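Local coordinates for protein O-methyltransferase, SAM-dependent (Legionella pneumophila subsp. pneumophila, PDB 3R3H) that probably transfers a methyl group from S-adenosylmethionine to an oxygen atom of a substrate, as an O-methyltransferase whose substrate is not established, at residues L39-V44 and T69-S74; R60-V64 and L82-Q87. All blocks are in the same frame, centred on the assembly; numbering follows the deposited sequence.

Interaction 1 (L39-V44 and T69-S74); sequences LANMQV and TFTGYS
L39 lies across the backbone that follows strand 63-68. Its two methyls reach neighbouring carbonyls: CD1 is 3.6 Å from F70 O, and CD2 is 3.5 Å from T69 O. The L39 side chain slides past that of T71 in the opposite direction, and L39 CD1 comes to 3.8 Å from T71 CG2. L39 also packs on N94 and T98.

M42 crosses T69 at about a right angle. M42 CB is 3.4 Å from T69 OG1. The rotation of the threonine (chi1 70°) turns this hydroxyl toward M42. The bent outer part of the methionine lies beside the same threonine, but its exact course is doubtful.

Q43 fills the middle of the contact. It runs along T71 in the reverse sense, with Q43 CG 3.8 Å from T71 CG2. Its chain bends at chi2, which lays the terminal amide as a whole against the T69-T71 backbone. F70 N donates a hydrogen bond to D92 OD2, which places this loop beside the end of strand 87-92.

V44 closes the contact at the start of helix 73-80. V44 CG1 is 3.8 Å from S74 CB. It is 4.2 Å from Y73 CD1 and meets that ring obliquely. The polar ends of these two partners are held by other residues: Y73 OH by E23 and S74 OG by E66. G72 takes the N-cap position, and Y73 N makes a weak hydrogen bond of 3.4 Å to T71 OG1 across it.

The loop between strand 63-68 and helix 73-80 corresponds to the loop after the first strand of Rossmann-like methyltransferases. In relatives it binds S-adenosylmethionine, and 39-44 probably borders the same pocket.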
loop_
_atom_site.group_PDB
_atom_site.type_symbol
_atom_site.label_atom_id
_atom_site.label_comp_id
_atom_site.label_asym_id
_atom_site.label_seq_id
_atom_site.Cartn_x
_atom_site.Cartn_y
_atom_site.Cartn_z
ATOM N N LEU A 39 2.222 -10.362 23.621
ATOM C CA LEU A 39 3.109 -10.060 22.489
ATOM C C LEU A 39 2.309 -9.884 21.193
ATOM O O LEU A 39 2.699 -9.111 20.317
ATOM C CB LEU A 39 4.121 -11.203 22.293
ATOM C CG LEU A 39 5.633 -10.948 22.238
ATOM C CD1 LEU A 39 6.310 -12.242 21.800
ATOM C CD2 LEU A 39 5.979 -9.820 21.275
ATOM N N ALA A 40 1.198 -10.613 21.079
ATOM C CA ALA A 40 0.332 -10.565 19.901
ATOM C C ALA A 40 -0.061 -9.147 19.452
ATOM O O ALA A 40 -0.365 -8.919 18.277
ATOM C CB ALA A 40 -0.923 -11.410 20.159
ATOM N N ASN A 41 -0.050 -8.205 20.395
ATOM C CA ASN A 41 -0.390 -6.806 20.123
ATOM C C ASN A 41 0.672 -6.083 19.303
ATOM O O ASN A 41 0.330 -5.321 18.400
ATOM C CB ASN A 41 -0.618 -6.036 21.430
ATOM C CG ASN A 41 -1.923 -6.407 22.118
ATOM O OD1 ASN A 41 -2.998 -6.364 21.509
ATOM N ND2 ASN A 41 -1.835 -6.756 23.403
ATOM N N MET A 42 1.947 -6.309 19.618
ATOM C CA MET A 42 3.032 -5.667 18.874
ATOM C C MET A 42 3.163 -6.326 17.504
ATOM O O MET A 42 3.943 -5.890 16.650
ATOM C CB MET A 42 4.377 -5.789 19.608
ATOM C CG MET A 42 4.341 -6.501 20.956
ATOM S SD MET A 42 4.470 -5.371 22.364
ATOM C CE MET A 42 6.233 -5.279 22.620
ATOM N N GLN A 43 2.374 -7.372 17.299
ATOM C CA GLN A 43 2.411 -8.128 16.058
ATOM C C GLN A 43 1.630 -7.503 14.911
ATOM O O GLN A 43 0.504 -7.030 15.087
ATOM C CB GLN A 43 1.925 -9.549 16.326
ATOM C CG GLN A 43 3.030 -10.594 16.309
ATOM C CD GLN A 43 4.381 -10.073 16.799
ATOM O OE1 GLN A 43 4.500 -9.525 17.899
ATOM N NE2 GLN A 43 5.413 -10.260 15.976
ATOM N N VAL A 44 2.255 -7.501 13.737
ATOM C CA VAL A 44 1.656 -6.941 12.543
ATOM C C VAL A 44 0.307 -7.660 12.348
ATOM O O VAL A 44 0.143 -8.804 12.778
ATOM C CB VAL A 44 2.644 -7.113 11.314
ATOM C CG1 VAL A 44 2.501 -8.488 10.681
ATOM C CG2 VAL A 44 2.415 -6.026 10.300
ATOM N N THR A 69 9.749 -6.553 18.215
ATOM C CA THR A 69 9.559 -7.524 19.282
ATOM C C THR A 69 8.529 -8.459 18.634
ATOM O O THR A 69 7.320 -8.157 18.554
ATOM C CB THR A 69 9.019 -6.860 20.573
ATOM O OG1 THR A 69 7.666 -6.435 20.370
ATOM C CG2 THR A 69 9.865 -5.649 20.932
ATOM N N PHE A 70 9.045 -9.595 18.159
ATOM C CA PHE A 70 8.261 -10.571 17.417
ATOM C C PHE A 70 7.879 -11.909 18.016
ATOM O O PHE A 70 8.496 -12.413 18.967
ATOM C CB PHE A 70 8.981 -10.880 16.116
ATOM C CG PHE A 70 9.343 -9.673 15.311
ATOM C CD1 PHE A 70 8.352 -8.804 14.850
ATOM C CD2 PHE A 70 10.666 -9.453 14.933
ATOM C CE1 PHE A 70 8.670 -7.742 14.015
ATOM C CE2 PHE A 70 11.008 -8.391 14.092
ATOM C CZ PHE A 70 10.005 -7.535 13.630
ATOM N N THR A 71 6.849 -12.483 17.393
ATOM C CA THR A 71 6.354 -13.817 17.713
ATOM C C THR A 71 6.965 -14.697 16.599
ATOM O O THR A 71 7.122 -15.917 16.763
ATOM C CB THR A 71 4.796 -13.920 17.642
ATOM O OG1 THR A 71 4.321 -13.426 16.377
ATOM C CG2 THR A 71 4.159 -13.157 18.803
ATOM N N GLY A 72 7.327 -14.054 15.483
ATOM C CA GLY A 72 7.915 -14.766 14.368
ATOM C C GLY A 72 6.931 -14.918 13.229
ATOM O O GLY A 72 7.210 -15.601 12.245
ATOM N N TYR A 73 5.780 -14.254 13.369
ATOM C CA TYR A 73 4.697 -14.277 12.377
ATOM C C TYR A 73 5.032 -13.468 11.119
ATOM O O TYR A 73 4.884 -13.973 9.994
ATOM C CB TYR A 73 3.406 -13.742 13.007
ATOM C CG TYR A 73 2.203 -13.687 12.087
ATOM C CD1 TYR A 73 2.066 -12.679 11.128
ATOM C CD2 TYR A 73 1.206 -14.649 12.167
ATOM C CE1 TYR A 73 0.955 -12.637 10.270
ATOM C CE2 TYR A 73 0.097 -14.626 11.312
ATOM C CZ TYR A 73 -0.024 -13.623 10.370
ATOM O OH TYR A 73 -1.110 -13.630 9.531
ATOM N N SER A 74 5.476 -12.224 11.297
ATOM C CA SER A 74 5.814 -11.389 10.148
ATOM C C SER A 74 7.041 -11.919 9.400
ATOM O O SER A 74 7.175 -11.717 8.194
ATOM C CB SER A 74 6.035 -9.922 10.581
ATOM O OG SER A 74 6.816 -9.826 11.759
#

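Interaction 2 (R60-V64 and L82-Q87)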
loop_
_atom_site.group_PDB
_atom_site.type_symbol
_atom_site.label_atom_id
_atom_site.label_comp_id
_atom_site.label_asym_id
_atom_site.label_seq_id
_atom_site.Cartn_x
_atom_site.Cartn_y
_atom_site.Cartn_z
ATOM N N ARG A 60 10.516 -7.544 -5.791
ATOM C CA ARG A 60 11.252 -8.629 -6.433
ATOM C C ARG A 60 12.463 -8.819 -5.540
ATOM O O ARG A 60 13.586 -9.041 -5.994
ATOM C CB ARG A 60 11.655 -8.233 -7.848
ATOM C CG ARG A 60 10.447 -7.941 -8.703
ATOM C CD ARG A 60 10.782 -7.372 -10.057
ATOM N NE ARG A 60 9.671 -6.544 -10.512
ATOM C CZ ARG A 60 9.510 -6.090 -11.748
ATOM N NH1 ARG A 60 10.399 -6.384 -12.687
ATOM N NH2 ARG A 60 8.452 -5.344 -12.035
ATOM N N ALA A 61 12.183 -8.726 -4.246
ATOM C CA ALA A 61 13.181 -8.839 -3.201
ATOM C C ALA A 61 13.763 -10.226 -3.061
ATOM O O ALA A 61 13.068 -11.226 -3.224
ATOM C CB ALA A 61 12.583 -8.398 -1.870
ATOM N N LYS A 62 15.057 -10.251 -2.756
ATOM C CA LYS A 62 15.813 -11.474 -2.537
ATOM C C LYS A 62 16.239 -11.495 -1.069
ATOM O O LYS A 62 16.388 -12.556 -0.468
ATOM C CB LYS A 62 17.056 -11.497 -3.439
ATOM C CG LYS A 62 16.752 -11.790 -4.894
ATOM C CD LYS A 62 16.342 -13.243 -5.080
ATOM C CE LYS A 62 15.678 -13.452 -6.431
ATOM N NZ LYS A 62 14.386 -12.705 -6.542
ATOM N N LYS A 63 16.426 -10.308 -0.500
ATOM C CA LYS A 63 16.853 -10.180 0.883
ATOM C C LYS A 63 15.983 -9.148 1.616
ATOM O O LYS A 63 15.809 -8.013 1.164
ATOM C CB LYS A 63 18.333 -9.780 0.916
ATOM C CG LYS A 63 19.047 -10.076 2.227
ATOM C CD LYS A 63 20.551 -9.864 2.079
ATOM C CE LYS A 63 21.293 -10.156 3.382
ATOM N NZ LYS A 63 22.788 -10.096 3.217
ATOM N N VAL A 64 15.431 -9.565 2.751
ATOM C CA VAL A 64 14.557 -8.730 3.559
ATOM C C VAL A 64 15.044 -8.611 4.996
ATOM O O VAL A 64 15.646 -9.533 5.526
ATOM C CB VAL A 64 13.128 -9.302 3.548
ATOM C CG1 VAL A 64 12.276 -8.630 4.610
ATOM C CG2 VAL A 64 12.516 -9.099 2.170
ATOM N N LEU A 82 8.751 -14.936 -0.469
ATOM C CA LEU A 82 10.097 -14.876 -1.024
ATOM C C LEU A 82 10.430 -16.116 -1.843
ATOM O O LEU A 82 9.910 -17.208 -1.588
ATOM C CB LEU A 82 11.138 -14.740 0.098
ATOM C CG LEU A 82 11.476 -13.390 0.733
ATOM C CD1 LEU A 82 12.532 -13.564 1.808
ATOM C CD2 LEU A 82 11.992 -12.461 -0.341
ATOM N N PRO A 83 11.309 -15.960 -2.845
ATOM C CA PRO A 83 11.692 -17.107 -3.675
ATOM C C PRO A 83 12.693 -18.012 -2.927
ATOM O O PRO A 83 13.370 -17.567 -1.997
ATOM C CB PRO A 83 12.285 -16.442 -4.920
ATOM C CG PRO A 83 12.882 -15.184 -4.378
ATOM C CD PRO A 83 11.831 -14.698 -3.410
ATOM N N ASP A 84 12.764 -19.280 -3.333
ATOM C CA ASP A 84 13.653 -20.279 -2.728
ATOM C C ASP A 84 15.049 -19.773 -2.333
ATOM O O ASP A 84 15.554 -20.117 -1.265
ATOM C CB ASP A 84 13.816 -21.470 -3.683
ATOM C CG ASP A 84 12.513 -21.857 -4.388
ATOM O OD1 ASP A 84 11.918 -20.988 -5.082
ATOM O OD2 ASP A 84 12.097 -23.036 -4.262
ATOM N N ASP A 85 15.668 -18.976 -3.208
ATOM C CA ASP A 85 17.010 -18.414 -2.983
ATOM C C ASP A 85 17.021 -17.161 -2.098
ATOM O O ASP A 85 18.089 -16.672 -1.711
ATOM C CB ASP A 85 17.674 -18.106 -4.335
ATOM C CG ASP A 85 16.849 -17.145 -5.198
ATOM O OD1 ASP A 85 15.605 -17.294 -5.259
ATOM O OD2 ASP A 85 17.451 -16.244 -5.827
ATOM N N GLY A 86 15.826 -16.658 -1.785
ATOM C CA GLY A 86 15.674 -15.480 -0.950
ATOM C C GLY A 86 15.986 -15.704 0.519
ATOM O O GLY A 86 16.202 -16.829 0.964
ATOM N N GLN A 87 15.982 -14.624 1.290
ATOM C CA GLN A 87 16.319 -14.707 2.704
ATOM C C GLN A 87 15.720 -13.556 3.510
ATOM O O GLN A 87 15.632 -12.432 3.020
ATOM C CB GLN A 87 17.837 -14.677 2.820
ATOM C CG GLN A 87 18.408 -14.856 4.194
ATOM C CD GLN A 87 19.870 -14.460 4.217
ATOM O OE1 GLN A 87 20.635 -14.825 3.324
ATOM N NE2 GLN A 87 20.265 -13.704 5.232
#
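K63 and Q87 form a parallel beta bridge where strands 63-68 and 87-92 begin, the two strands of a beta-alpha-beta crossover through helix 73-80. The Q87 backbone bonds to the residues on either side of K63. Q87 N donates to K62 O at 2.7 Å, and V64 N donates to Q87 O at 2.9 Å with an N-H...O angle of 157°. K63 CA adds a CH...O contact to Q87 O at 3.3 Å. The K63 backbone also bonds to D138 of the next strand.

The K63 and Q87 side chains lie side by side and point the same way. Both have CG anti to the backbone N (chi1 -160° and -176°), which sends the two extended chains out together. K63 CE is 4.1 Å from Q87 NE2.

On the buried side, L82 CD2 touches V64 CG2 at 4.2 Å and A61 CB at 4.4 Å. I56 of helix 46-59 packs on both L82 and V64.

The type I turn P83-G86 leads into the second strand. The side chains of K62 and P83 cross at about a right angle, with K62 NZ 3.6 Å from P83 CG. The lysine bends at chi2 and again at chi4, and its aliphatic part runs by the D85 carboxylate. K62 NZ stays 4.7 Å from D85 OD2, too far for a salt bridge.

The specific grip is therefore backbone to backbone, with a small apolar patch on the inner side. The opposite charges of K62 and D85 may add a mild attraction at the solvent-exposed side of the turn.

How the interactions relate
The four segments alternate along the chain: 39-44, 60-64, 69-74, 82-87. Strand 63-68 and helix 73-80 connect the two contacts. Interaction 2 lies where strands 63-68 and 87-92 start, and interaction 1 lies past the far end of strand 63-68, where the chain turns into helix 73-80. Their centres are about 21 Å apart and their nearest atoms about 7 Å apart, so they do not touch. Helix 46-59 joins the first segments of both. The two contacts thus mark opposite ends of one Rossmann-like unit: interaction 2 is where the two strands first pair, and interaction 1 shapes the probable cofactor end.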